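Local coordinates for protein putative esterase (Sulfolobus solfataricus P2, PDB 2RAU) that probably hydrolyses ester bonds, as a putative lipase or esterase of the alpha/beta-hydrolase clan, and binds calcium, at residues Leu21-Trp26 against Ser39-Asn44; Pro192-Ile197 against Leu280-Asp285; Gly172-Asp177 against Pro296-Val301; Ile208-Gly213 against Ala270-Tyr275. One frame throughout, in Å; residues are numbered along the deposited sequence.

Contact 1: residues Leu21-Trp26 against Ser39-Asn44; sequences LIENIW and SLHKVN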
loop_
_atom_site.group_PDB
_atom_site.type_symbol
_atom_site.label_atom_id
_atom_site.label_comp_id
_atom_site.label_asym_id
_atom_site.label_seq_id
_atom_site.Cartn_x
_atom_site.Cartn_y
_atom_site.Cartn_z
ATOM N N LEU A 21 -3.526 20.060 6.841
ATOM C CA LEU A 21 -3.210 18.714 7.332
ATOM C C LEU A 21 -1.813 18.660 7.906
ATOM O O LEU A 21 -0.868 19.265 7.374
ATOM C CB LEU A 21 -3.341 17.669 6.229
ATOM C CG LEU A 21 -4.721 17.499 5.617
ATOM C CD1 LEU A 21 -4.637 16.460 4.505
ATOM C CD2 LEU A 21 -5.765 17.156 6.684
ATOM N N ILE A 22 -1.644 17.956 9.020
ATOM C CA ILE A 22 -0.310 17.861 9.599
ATOM C C ILE A 22 0.086 16.384 9.765
ATOM O O ILE A 22 -0.764 15.491 9.909
ATOM C CB ILE A 22 -0.141 18.756 10.890
ATOM C CG1 ILE A 22 -0.842 18.123 12.065
ATOM C CG2 ILE A 22 -0.622 20.249 10.644
ATOM C CD1 ILE A 22 0.016 17.130 12.825
ATOM N N GLU A 23 1.390 16.147 9.666
ATOM C CA GLU A 23 1.984 14.823 9.754
ATOM C C GLU A 23 2.918 14.679 10.957
ATOM O O GLU A 23 3.660 15.573 11.294
ATOM C CB GLU A 23 2.765 14.578 8.462
ATOM C CG GLU A 23 3.280 13.173 8.270
ATOM C CD GLU A 23 4.126 12.983 7.018
ATOM O OE1 GLU A 23 4.691 13.975 6.473
ATOM O OE2 GLU A 23 4.254 11.821 6.593
ATOM N N ASN A 24 2.840 13.516 11.604
ATOM C CA ASN A 24 3.778 13.088 12.613
ATOM C C ASN A 24 4.358 11.758 12.152
ATOM O O ASN A 24 3.664 10.963 11.549
ATOM C CB ASN A 24 3.096 12.982 13.968
ATOM C CG ASN A 24 2.791 14.360 14.544
ATOM O OD1 ASN A 24 3.657 14.976 15.106
ATOM N ND2 ASN A 24 1.592 14.884 14.284
ATOM N N ILE A 25 5.641 11.554 12.388
ATOM C CA ILE A 25 6.301 10.301 12.043
ATOM C C ILE A 25 7.136 9.815 13.250
ATOM O O ILE A 25 7.884 10.579 13.846
ATOM C CB ILE A 25 7.245 10.405 10.834
ATOM C CG1 ILE A 25 6.554 11.056 9.624
ATOM C CG2 ILE A 25 7.764 9.060 10.469
ATOM C CD1 ILE A 25 7.470 11.294 8.445
ATOM N N TRP A 26 6.986 8.534 13.547
ATOM C CA TRP A 26 7.780 7.851 14.546
ATOM C C TRP A 26 8.439 6.680 13.901
ATOM O O TRP A 26 7.918 6.082 12.976
ATOM C CB TRP A 26 6.925 7.320 15.678
ATOM C CG TRP A 26 6.157 8.322 16.442
ATOM C CD1 TRP A 26 6.503 8.887 17.622
ATOM C CD2 TRP A 26 4.870 8.856 16.106
ATOM N NE1 TRP A 26 5.516 9.723 18.056
ATOM C CE2 TRP A 26 4.504 9.735 17.142
ATOM C CE3 TRP A 26 3.981 8.643 15.059
ATOM C CZ2 TRP A 26 3.316 10.418 17.153
ATOM C CZ3 TRP A 26 2.789 9.321 15.076
ATOM C CH2 TRP A 26 2.466 10.202 16.122
ATOM N N SER A 39 8.443 2.348 10.497
ATOM C CA SER A 39 7.981 3.646 10.898
ATOM C C SER A 39 6.476 3.800 10.748
ATOM O O SER A 39 5.800 2.986 10.142
ATOM C CB SER A 39 8.794 4.793 10.266
ATOM O OG SER A 39 9.191 4.506 8.939
ATOM N N LEU A 40 5.951 4.842 11.374
ATOM C CA LEU A 40 4.534 5.061 11.465
ATOM C C LEU A 40 4.234 6.517 11.188
ATOM O O LEU A 40 4.914 7.382 11.736
ATOM C CB LEU A 40 4.078 4.732 12.886
ATOM C CG LEU A 40 2.680 5.009 13.356
ATOM C CD1 LEU A 40 1.815 4.302 12.353
ATOM C CD2 LEU A 40 2.528 4.411 14.772
ATOM N N HIS A 41 3.273 6.786 10.298
ATOM C CA HIS A 41 2.845 8.158 9.991
ATOM C C HIS A 41 1.462 8.358 10.506
ATOM O O HIS A 41 0.646 7.498 10.398
ATOM C CB HIS A 41 2.805 8.439 8.471
ATOM C CG HIS A 41 4.122 8.223 7.769
ATOM N ND1 HIS A 41 4.751 9.216 7.043
ATOM C CD2 HIS A 41 4.897 7.122 7.650
ATOM C CE1 HIS A 41 5.886 8.741 6.551
ATOM N NE2 HIS A 41 5.992 7.465 6.887
ATOM N N LYS A 42 1.211 9.525 11.073
ATOM C CA LYS A 42 -0.127 9.949 11.449
ATOM C C LYS A 42 -0.439 11.230 10.663
ATOM O O LYS A 42 0.416 12.128 10.536
ATOM C CB LYS A 42 -0.208 10.258 12.951
ATOM C CG LYS A 42 -1.606 10.645 13.452
ATOM C CD LYS A 42 -1.564 11.086 14.879
ATOM C CE LYS A 42 -2.930 11.444 15.418
ATOM N NZ LYS A 42 -2.802 11.760 16.844
ATOM N N VAL A 43 -1.651 11.297 10.126
ATOM C CA VAL A 43 -2.137 12.514 9.484
ATOM C C VAL A 43 -3.464 12.924 10.117
ATOM O O VAL A 43 -4.349 12.112 10.306
ATOM C CB VAL A 43 -2.303 12.331 7.948
ATOM C CG1 VAL A 43 -2.845 13.623 7.229
ATOM C CG2 VAL A 43 -0.955 11.831 7.316
ATOM N N ASN A 44 -3.583 14.212 10.414
ATOM C CA ASN A 44 -4.814 14.782 10.940
ATOM C C ASN A 44 -4.897 16.246 10.575
ATOM O O ASN A 44 -3.914 16.869 10.204
ATOM C CB ASN A 44 -4.984 14.568 12.465
ATOM C CG ASN A 44 -3.808 15.086 13.306
ATOM O OD1 ASN A 44 -2.930 14.328 13.662
ATOM N ND2 ASN A 44 -3.804 16.344 13.612
HETATM O O HOH W 1 -0.548 13.898 12.709
#
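Glu23 and His41 meet across an antiparallel beta hairpin, strands 21-29 and 37-45, in the large mixed sheet of this alpha/beta-hydrolase. Their side chains lie side by side and point the same way. Glu23 is extended, with CG anti to the backbone N (chi1 -171°), and its carboxylate comes up to the edge of the imidazole. His41 ND1 donates to Glu23 OE2 over 2.7 Å; the oxygen lies in the ring plane, while the carboxylate itself is turned 33° from that plane. The far nitrogen, His41 NE2, bonds to Asp100, and Glu23 OE1 forms a salt bridge with Lys10. Gripped at both nitrogens by acids, the ring may well favour its charged form. Ile25 closes one face: its CG2 sits 4.3 Å above the plane over the ring centre, and Ile25 CD1 touches His41 CE1 at 3.6 Å. A leucine in place of His41 would probably leave Glu23 OE2 without its N-H partner and cost Asp100 one of its bonds.

On the other face of the hairpin Trp26 lies beside Lys42, one hydrogen-bonded pair along from its partner Leu40. Here the indole presents its edge, CZ3 lying 3.8 Å from Lys42 CB, and the long aliphatic chain of the lysine runs out straight to a salt bridge with Asp140. Farther along, Asn24 and Asn44 suit a place where polar atoms must be satisfied beneath the surface. Asn24 OD1 accepts from the backbone N of Glu12, and Asn24 ND2 donates to a water 2.8 Å away, which also lies 2.6 Å from Asn44 OD1.

Contact 2: residues Pro192-Ile197 against Leu280-Asp285; sequences PEVNSI and LSLERD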
loop_
_atom_site.group_PDB
_atom_site.type_symbol
_atom_site.label_atom_id
_atom_site.label_comp_id
_atom_site.label_asym_id
_atom_site.label_seq_id
_atom_site.Cartn_x
_atom_site.Cartn_y
_atom_site.Cartn_z
ATOM N N PRO A 192 8.299 -15.249 -11.045
ATOM C CA PRO A 192 9.112 -15.672 -9.895
ATOM C C PRO A 192 10.461 -16.284 -10.233
ATOM O O PRO A 192 10.515 -17.249 -10.970
ATOM C CB PRO A 192 8.236 -16.715 -9.219
ATOM C CG PRO A 192 6.874 -16.375 -9.632
ATOM C CD PRO A 192 6.964 -15.859 -11.013
ATOM N N GLU A 193 11.538 -15.720 -9.695
ATOM C CA GLU A 193 12.878 -16.275 -9.885
ATOM C C GLU A 193 13.137 -17.485 -8.966
ATOM O O GLU A 193 14.005 -18.314 -9.262
ATOM C CB GLU A 193 13.941 -15.208 -9.616
ATOM C CG GLU A 193 13.879 -13.955 -10.501
ATOM C CD GLU A 193 14.937 -12.899 -10.065
ATOM O OE1 GLU A 193 16.142 -13.125 -10.393
ATOM O OE2 GLU A 193 14.565 -11.859 -9.404
ATOM N N VAL A 194 12.415 -17.559 -7.840
ATOM C CA VAL A 194 12.518 -18.666 -6.896
ATOM C C VAL A 194 11.108 -19.133 -6.579
ATOM O O VAL A 194 10.162 -18.372 -6.693
ATOM C CB VAL A 194 13.280 -18.279 -5.586
ATOM C CG1 VAL A 194 14.720 -17.793 -5.919
ATOM C CG2 VAL A 194 12.515 -17.234 -4.830
ATOM N N ASN A 195 10.981 -20.399 -6.206
ATOM C CA ASN A 195 9.682 -21.036 -5.962
ATOM C C ASN A 195 9.598 -21.677 -4.608
ATOM O O ASN A 195 8.568 -22.223 -4.272
ATOM C CB ASN A 195 9.400 -22.099 -7.047
ATOM C CG ASN A 195 9.408 -21.499 -8.466
ATOM O OD1 ASN A 195 8.539 -20.684 -8.812
ATOM N ND2 ASN A 195 10.409 -21.876 -9.276
ATOM N N SER A 196 10.680 -21.613 -3.832
ATOM C CA SER A 196 10.693 -22.138 -2.464
ATOM C C SER A 196 11.727 -21.399 -1.627
ATOM O O SER A 196 12.552 -20.666 -2.169
ATOM C CB SER A 196 11.027 -23.631 -2.474
ATOM O OG SER A 196 12.374 -23.852 -2.864
ATOM N N ILE A 197 11.673 -21.584 -0.313
ATOM C CA ILE A 197 12.655 -20.993 0.586
ATOM C C ILE A 197 14.073 -21.547 0.328
ATOM O O ILE A 197 15.042 -20.792 0.370
ATOM C CB ILE A 197 12.318 -21.232 2.075
ATOM C CG1 ILE A 197 10.884 -20.797 2.452
ATOM C CG2 ILE A 197 13.360 -20.557 2.966
ATOM C CD1 ILE A 197 10.497 -19.444 2.047
ATOM N N LEU A 280 7.463 -13.584 1.897
ATOM C CA LEU A 280 6.026 -13.443 2.099
ATOM C C LEU A 280 5.230 -14.319 1.137
ATOM O O LEU A 280 4.305 -15.003 1.551
ATOM C CB LEU A 280 5.618 -11.971 1.974
ATOM C CG LEU A 280 5.886 -11.040 3.147
ATOM C CD1 LEU A 280 5.768 -9.630 2.698
ATOM C CD2 LEU A 280 4.929 -11.330 4.331
ATOM N N SER A 281 5.618 -14.334 -0.135
ATOM C CA SER A 281 4.903 -15.106 -1.136
ATOM C C SER A 281 5.268 -16.581 -1.071
ATOM O O SER A 281 4.468 -17.440 -1.442
ATOM C CB SER A 281 5.136 -14.532 -2.546
ATOM O OG SER A 281 6.485 -14.577 -2.939
ATOM N N LEU A 282 6.460 -16.888 -0.564
ATOM C CA LEU A 282 6.898 -18.270 -0.465
ATOM C C LEU A 282 6.288 -18.931 0.758
ATOM O O LEU A 282 6.406 -20.121 0.921
ATOM C CB LEU A 282 8.419 -18.359 -0.437
ATOM C CG LEU A 282 9.171 -17.874 -1.679
ATOM C CD1 LEU A 282 10.665 -17.962 -1.425
ATOM C CD2 LEU A 282 8.797 -18.645 -2.902
ATOM N N GLU A 283 5.640 -18.155 1.623
ATOM C CA GLU A 283 4.847 -18.702 2.740
ATOM C C GLU A 283 3.343 -18.836 2.390
ATOM O O GLU A 283 2.462 -18.665 3.229
ATOM C CB GLU A 283 5.026 -17.842 3.977
ATOM C CG GLU A 283 6.372 -17.986 4.604
ATOM C CD GLU A 283 6.519 -17.106 5.833
ATOM O OE1 GLU A 283 5.669 -16.231 6.060
ATOM O OE2 GLU A 283 7.494 -17.278 6.562
ATOM N N ARG A 284 3.068 -19.129 1.121
ATOM C CA ARG A 284 1.726 -19.467 0.656
ATOM C C ARG A 284 1.207 -20.681 1.455
ATOM O O ARG A 284 -0.001 -20.862 1.600
ATOM C CB ARG A 284 1.779 -19.803 -0.844
ATOM C CG ARG A 284 2.595 -21.082 -1.154
ATOM C CD ARG A 284 2.631 -21.428 -2.633
ATOM N NE ARG A 284 3.559 -20.596 -3.409
ATOM C CZ ARG A 284 4.890 -20.756 -3.453
ATOM N NH1 ARG A 284 5.504 -21.704 -2.731
ATOM N NH2 ARG A 284 5.621 -19.942 -4.213
ATOM N N ASP A 285 2.141 -21.506 1.952
ATOM C CA ASP A 285 1.840 -22.678 2.796
ATOM C C ASP A 285 0.992 -22.344 4.024
ATOM O O ASP A 285 0.031 -23.055 4.315
ATOM C CB ASP A 285 3.144 -23.328 3.283
#
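Leu282, in the last turn of helix 278-282, packs against the loop 192-197 that leads into helix 197-203 through the N-cap residue Ser196. Both elements belong to the long excursion between two central strands, where many alpha/beta-hydrolases carry a cap. The leucine can be followed outward atom by atom. Its CB is pressed by Ile197 CD1 at 3.4 Å, tighter than usual for two carbons. From there CG stands anti to the carbonyl carbon (chi1 -63°), and the two methyls spread over the loop backbone. Leu282 CD1 lies 3.4 Å from Ser196 O and also reaches Val194 CG2 at 3.9 Å, the valine and leucine side chains crossing at about a right angle. Leu282 CD2 turns to the peptide link, 3.6 Å from Asn195 C and equally near Ser196 N. A branched aliphatic residue suits this place, since one tip meets a methyl and a carbonyl while the other lies against the peptide. Met200 of the following helix adds to its surroundings.

Ser196 points its CB away from Leu282, and its OG caps the helix by accepting from the backbone N of Glu199. Ile197 is the first helical residue, and its chain bends back (chi2 -51°) to bring CD1 over to the leucine. Toward the solvent the contact ends on Arg284, which is poorly ordered. Ser281 O lies under one face of the guanidinium, offset toward its rim, while Arg284 NH1 makes a weak hydrogen bond to Asn195 O at 3.5 Å.

Contact 3: residues Gly172-Asp177 against Pro296-Val301; sequences GLILLD and PTIAFV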
loop_
_atom_site.group_PDB
_atom_site.type_symbol
_atom_site.label_atom_id
_atom_site.label_comp_id
_atom_site.label_asym_id
_atom_site.label_seq_id
_atom_site.Cartn_x
_atom_site.Cartn_y
_atom_site.Cartn_z
ATOM N N GLY A 172 -13.491 -2.726 12.097
ATOM C CA GLY A 172 -13.960 -2.568 10.737
ATOM C C GLY A 172 -12.823 -2.796 9.771
ATOM O O GLY A 172 -11.672 -2.439 10.058
ATOM N N LEU A 173 -13.148 -3.403 8.633
ATOM C CA LEU A 173 -12.164 -3.679 7.574
ATOM C C LEU A 173 -12.535 -2.974 6.272
ATOM O O LEU A 173 -13.682 -2.975 5.858
ATOM C CB LEU A 173 -12.012 -5.179 7.336
ATOM C CG LEU A 173 -11.166 -5.958 8.339
ATOM C CD1 LEU A 173 -11.548 -7.452 8.314
ATOM C CD2 LEU A 173 -9.676 -5.754 8.107
ATOM N N ILE A 174 -11.545 -2.319 5.672
ATOM C CA ILE A 174 -11.706 -1.644 4.387
ATOM C C ILE A 174 -10.663 -2.211 3.419
ATOM O O ILE A 174 -9.467 -1.938 3.548
ATOM C CB ILE A 174 -11.490 -0.130 4.508
ATOM C CG1 ILE A 174 -12.470 0.487 5.531
ATOM C CG2 ILE A 174 -11.553 0.568 3.094
ATOM C CD1 ILE A 174 -11.979 1.821 6.113
ATOM N N LEU A 175 -11.107 -2.997 2.438
ATOM C CA LEU A 175 -10.196 -3.617 1.465
ATOM C C LEU A 175 -10.273 -2.868 0.129
ATOM O O LEU A 175 -11.310 -2.841 -0.523
ATOM C CB LEU A 175 -10.533 -5.108 1.291
ATOM C CG LEU A 175 -10.567 -5.931 2.598
ATOM C CD1 LEU A 175 -11.177 -7.353 2.332
ATOM C CD2 LEU A 175 -9.132 -5.940 3.269
ATOM N N LEU A 176 -9.176 -2.201 -0.214
ATOM C CA LEU A 176 -9.056 -1.367 -1.411
ATOM C C LEU A 176 -8.307 -2.182 -2.482
ATOM O O LEU A 176 -7.067 -2.174 -2.588
ATOM C CB LEU A 176 -8.328 -0.051 -1.071
ATOM C CG LEU A 176 -9.002 0.817 0.022
ATOM C CD1 LEU A 176 -8.049 1.841 0.593
ATOM C CD2 LEU A 176 -10.275 1.473 -0.489
ATOM N N ASP A 177 -9.079 -2.942 -3.228
ATOM C CA ASP A 177 -8.548 -3.867 -4.236
ATOM C C ASP A 177 -7.446 -4.749 -3.622
ATOM O O ASP A 177 -6.320 -4.817 -4.103
ATOM C CB ASP A 177 -8.093 -3.101 -5.508
ATOM C CG ASP A 177 -8.464 -3.808 -6.815
ATOM O OD1 ASP A 177 -9.405 -4.627 -6.836
ATOM O OD2 ASP A 177 -7.794 -3.505 -7.846
ATOM N N PRO A 296 -17.471 -5.831 10.478
ATOM C CA PRO A 296 -18.024 -5.145 9.309
ATOM C C PRO A 296 -16.924 -4.847 8.306
ATOM O O PRO A 296 -15.863 -4.311 8.678
ATOM C CB PRO A 296 -18.565 -3.838 9.890
ATOM C CG PRO A 296 -18.899 -4.177 11.249
ATOM C CD PRO A 296 -17.843 -5.134 11.709
ATOM N N THR A 297 -17.190 -5.177 7.048
ATOM C CA THR A 297 -16.213 -5.078 5.963
ATOM C C THR A 297 -16.775 -4.419 4.704
ATOM O O THR A 297 -17.914 -4.663 4.323
ATOM C CB THR A 297 -15.641 -6.502 5.604
ATOM O OG1 THR A 297 -15.039 -7.093 6.767
ATOM C CG2 THR A 297 -14.627 -6.444 4.461
ATOM N N ILE A 298 -15.978 -3.533 4.106
ATOM C CA ILE A 298 -16.272 -3.001 2.764
ATOM C C ILE A 298 -15.071 -3.371 1.879
ATOM O O ILE A 298 -13.917 -3.216 2.279
ATOM C CB ILE A 298 -16.630 -1.470 2.767
ATOM C CG1 ILE A 298 -17.145 -1.031 1.388
ATOM C CG2 ILE A 298 -15.452 -0.609 3.300
ATOM C CD1 ILE A 298 -17.693 0.348 1.394
ATOM N N ALA A 299 -15.362 -3.907 0.685
ATOM C CA ALA A 299 -14.330 -4.365 -0.242
ATOM C C ALA A 299 -14.575 -3.752 -1.593
ATOM O O ALA A 299 -15.668 -3.843 -2.127
ATOM C CB ALA A 299 -14.311 -5.904 -0.336
ATOM N N PHE A 300 -13.570 -3.068 -2.112
ATOM C CA PHE A 300 -13.618 -2.505 -3.461
ATOM C C PHE A 300 -12.814 -3.398 -4.417
ATOM O O PHE A 300 -11.705 -3.808 -4.092
ATOM C CB PHE A 300 -13.040 -1.097 -3.492
ATOM C CG PHE A 300 -13.833 -0.093 -2.705
ATOM C CD1 PHE A 300 -13.703 -0.021 -1.327
ATOM C CD2 PHE A 300 -14.673 0.813 -3.342
ATOM C CE1 PHE A 300 -14.411 0.906 -0.609
ATOM C CE2 PHE A 300 -15.374 1.757 -2.626
ATOM C CZ PHE A 300 -15.231 1.817 -1.266
ATOM N N VAL A 301 -13.376 -3.687 -5.589
ATOM C CA VAL A 301 -12.700 -4.558 -6.560
ATOM C C VAL A 301 -12.700 -3.927 -7.967
ATOM O O VAL A 301 -13.742 -3.603 -8.514
ATOM C CB VAL A 301 -13.272 -6.019 -6.514
ATOM C CG1 VAL A 301 -14.711 -6.096 -7.056
ATOM C CG2 VAL A 301 -12.356 -6.972 -7.240
#
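Leu176 and Phe300 both set CG anti to the carbonyl carbon (chi1 -59° and -65°); the chains run side by side, and Leu176 CD2 lies 3.8 Å from Phe300 CD1. Two residues back on the same face, Ile298 instead has CG1 anti to its backbone N, leaving CG2 in the crowded position between N and the carbonyl carbon, where it meets Ile174 CG1 at 3.9 Å. These pairs belong to neighbouring parallel strands, 170-176 and 297-302, in the main sheet of the alpha/beta-hydrolase fold.

Ile174, Ile298 and Phe300 share the face covered by helix 338-353, and large apolar groups suit such a sheet-to-helix layer. The opposite face carries Leu173, Leu175, Thr297 and Ala299, with helix 153-169 over the two leucines. There Leu175 CB comes 4.2 Å from Ala299 CB, and Leu173 CB lies 3.6 Å from Thr297 OG1, a hydroxyl that bonds back to Val295 O. Backbone bonds join the strands throughout, such as Phe300 N to Leu175 O at 2.8 Å.

The last bond is more bent: Asp177 N donates to Phe300 O at 2.9 Å with an angle of 133°, as the chain leaves the strand. Asp177 OD1 then rests 3.3 Å from Val301 CA, and Asp177 OD2 bonds to both Ser302 OG and His329 ND1. The sheet thus fixes the backbone of an acid at the strand's end, and the bond from its carboxylate to a histidine is consistent with a Ser152-His329-Asp177 charge relay, as in other hydrolases of this fold.

Contact 4: residues Ile208-Gly213 against Ala270-Tyr275; sequences IPSRGG and ASFDPY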
loop_
_atom_site.group_PDB
_atom_site.type_symbol
_atom_site.label_atom_id
_atom_site.label_comp_id
_atom_site.label_asym_id
_atom_site.label_seq_id
_atom_site.Cartn_x
_atom_site.Cartn_y
_atom_site.Cartn_z
ATOM N N ILE A 208 12.160 -9.350 -4.791
ATOM C CA ILE A 208 11.546 -9.070 -6.072
ATOM C C ILE A 208 11.753 -7.552 -6.297
ATOM O O ILE A 208 11.346 -6.747 -5.470
ATOM C CB ILE A 208 10.009 -9.324 -6.081
ATOM C CG1 ILE A 208 9.673 -10.703 -5.492
ATOM C CG2 ILE A 208 9.436 -9.105 -7.524
ATOM C CD1 ILE A 208 8.238 -10.818 -4.953
ATOM N N PRO A 209 12.410 -7.170 -7.386
ATOM C CA PRO A 209 12.604 -5.767 -7.645
ATOM C C PRO A 209 11.367 -5.112 -8.292
ATOM O O PRO A 209 10.667 -5.706 -9.112
ATOM C CB PRO A 209 13.752 -5.764 -8.635
ATOM C CG PRO A 209 13.532 -7.043 -9.387
ATOM C CD PRO A 209 13.076 -8.006 -8.396
ATOM N N SER A 210 11.137 -3.870 -7.934
ATOM C CA SER A 210 10.089 -3.089 -8.524
ATOM C C SER A 210 10.507 -2.652 -9.922
ATOM O O SER A 210 11.670 -2.454 -10.170
ATOM C CB SER A 210 9.877 -1.834 -7.674
ATOM O OG SER A 210 8.926 -0.967 -8.249
ATOM N N ARG A 211 9.536 -2.478 -10.815
ATOM C CA ARG A 211 9.781 -1.875 -12.143
ATOM C C ARG A 211 9.698 -0.340 -12.075
ATOM O O ARG A 211 9.974 0.340 -13.051
ATOM C CB ARG A 211 8.872 -2.501 -13.208
ATOM C CG ARG A 211 9.417 -3.938 -13.585
ATOM C CD ARG A 211 8.840 -4.589 -14.881
ATOM N NE ARG A 211 9.246 -3.937 -16.130
ATOM C CZ ARG A 211 10.477 -3.970 -16.639
ATOM N NH1 ARG A 211 11.468 -4.589 -15.996
ATOM N NH2 ARG A 211 10.733 -3.356 -17.792
ATOM N N GLY A 212 9.345 0.179 -10.900
ATOM C CA GLY A 212 9.450 1.591 -10.570
ATOM C C GLY A 212 10.522 1.739 -9.475
ATOM O O GLY A 212 11.483 0.980 -9.420
ATOM N N GLY A 213 10.381 2.731 -8.643
ATOM C CA GLY A 213 11.325 2.917 -7.530
ATOM C C GLY A 213 12.609 3.596 -7.927
ATOM O O GLY A 213 12.776 4.058 -9.069
ATOM N N ALA A 270 7.297 5.930 -9.599
ATOM C CA ALA A 270 8.582 6.518 -9.255
ATOM C C ALA A 270 8.919 6.391 -7.753
ATOM O O ALA A 270 10.100 6.305 -7.399
ATOM C CB ALA A 270 8.633 7.968 -9.682
ATOM N N SER A 271 7.909 6.466 -6.895
ATOM C CA SER A 271 8.091 6.558 -5.463
ATOM C C SER A 271 8.041 5.234 -4.693
ATOM O O SER A 271 8.105 5.230 -3.471
ATOM C CB SER A 271 7.089 7.563 -4.872
ATOM O OG SER A 271 5.743 7.234 -5.137
ATOM N N PHE A 272 7.909 4.128 -5.397
ATOM C CA PHE A 272 7.983 2.822 -4.765
ATOM C C PHE A 272 9.348 2.577 -4.087
ATOM O O PHE A 272 10.341 3.148 -4.475
ATOM C CB PHE A 272 7.802 1.708 -5.798
ATOM C CG PHE A 272 6.338 1.422 -6.192
ATOM C CD1 PHE A 272 5.331 1.424 -5.264
ATOM C CD2 PHE A 272 6.031 1.130 -7.494
ATOM C CE1 PHE A 272 4.034 1.143 -5.621
ATOM C CE2 PHE A 272 4.721 0.826 -7.856
ATOM C CZ PHE A 272 3.735 0.858 -6.913
ATOM N N ASP A 273 9.355 1.678 -3.087
ATOM C CA ASP A 273 10.573 1.060 -2.584
ATOM C C ASP A 273 11.166 0.150 -3.674
ATOM O O ASP A 273 10.462 -0.342 -4.524
ATOM C CB ASP A 273 10.295 0.217 -1.335
ATOM C CG ASP A 273 9.969 1.054 -0.100
ATOM O OD1 ASP A 273 10.640 2.089 0.106
ATOM O OD2 ASP A 273 9.157 0.572 0.740
ATOM N N PRO A 274 12.486 -0.064 -3.655
ATOM C CA PRO A 274 13.102 -0.869 -4.709
ATOM C C PRO A 274 12.832 -2.369 -4.687
ATOM O O PRO A 274 12.917 -3.026 -5.711
ATOM C CB PRO A 274 14.607 -0.628 -4.479
ATOM C CG PRO A 274 14.704 -0.192 -3.031
ATOM C CD PRO A 274 13.470 0.541 -2.747
ATOM N N TYR A 275 12.608 -2.911 -3.498
ATOM C CA TYR A 275 12.581 -4.354 -3.283
ATOM C C TYR A 275 11.528 -4.818 -2.309
ATOM O O TYR A 275 11.158 -4.109 -1.369
ATOM C CB TYR A 275 13.922 -4.826 -2.747
ATOM C CG TYR A 275 15.148 -4.480 -3.578
ATOM C CD1 TYR A 275 15.296 -5.004 -4.864
ATOM C CD2 TYR A 275 16.190 -3.726 -3.053
ATOM C CE1 TYR A 275 16.433 -4.723 -5.632
ATOM C CE2 TYR A 275 17.334 -3.482 -3.787
ATOM C CZ TYR A 275 17.441 -3.996 -5.075
ATOM O OH TYR A 275 18.554 -3.786 -5.841
HETATM O O HOH W 2 12.175 7.002 -9.422
#
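A small two-stranded antiparallel sheet, 207-209 with 275-277, ends where Pro209 faces Tyr275, and just beyond it Ser210 opens an ST turn against the loop 270-275. Pro209 and Tyr275 form a non-hydrogen-bonded pair, so the missing N-H of proline costs nothing at this step. The tyrosine lays its ring beside the proline, with Tyr275 CD1 3.9 Å from Pro209 CA. One residue on, Ser210 N donates to Pro274 O over 3.0 Å; the donor stands above the carbonyl plane, 42° out of it.

The serine has OG anti to its own backbone N (chi1 176°). There Ser210 OG accepts from Gly212 N at 2.9 Å, closing the turn, and it also touches Phe272 CD2 at 3.7 Å. An alanine in place of Ser210 would keep CB near Asp273 O but would probably leave Gly212 N without its acceptor and the turn freer to open.

At position 213 glycine is called for on steric grounds. Gly213 CA comes within 3.2 Å of Phe272 O, and its backbone angles (phi 81°) would jam a CB against the preceding carbonyl. The loops are joined once more by a water that donates to both Gly213 O and Ala270 O, each 3.0 Å away. Outside, Trp60 NE1 bonds to Ile208 O, and Asp273 OD1 takes a bond from His104. Taken together, this is a short beta bridge running out into an ST turn, with the serine oxygen accepting from the N-H two residues ahead as that motif requires.

From the N terminus, contact 1 comes first and closes a hairpin, with twelve residues between its segments, five of them still strand, before any other contact begins. The remaining three are nested without crossing. Contact 3 opens at 172-177 and closes at 296-301, drawing two strands of the central sheet together round a long excursion. Inside it, contact 2 joins 192-197 to 280-285, and inside that, contact 4 joins 208-213 to 270-275. Contacts 1 and 3 belong to the same sheet, their centres about 23 Å apart. Contacts 2 and 4 tie the excursion together internally and touch each other, Glu193 OE2 lying 4.3 Å from Pro209 CD. Contacts 1 and 2 lie on opposite sides of the chain's centre.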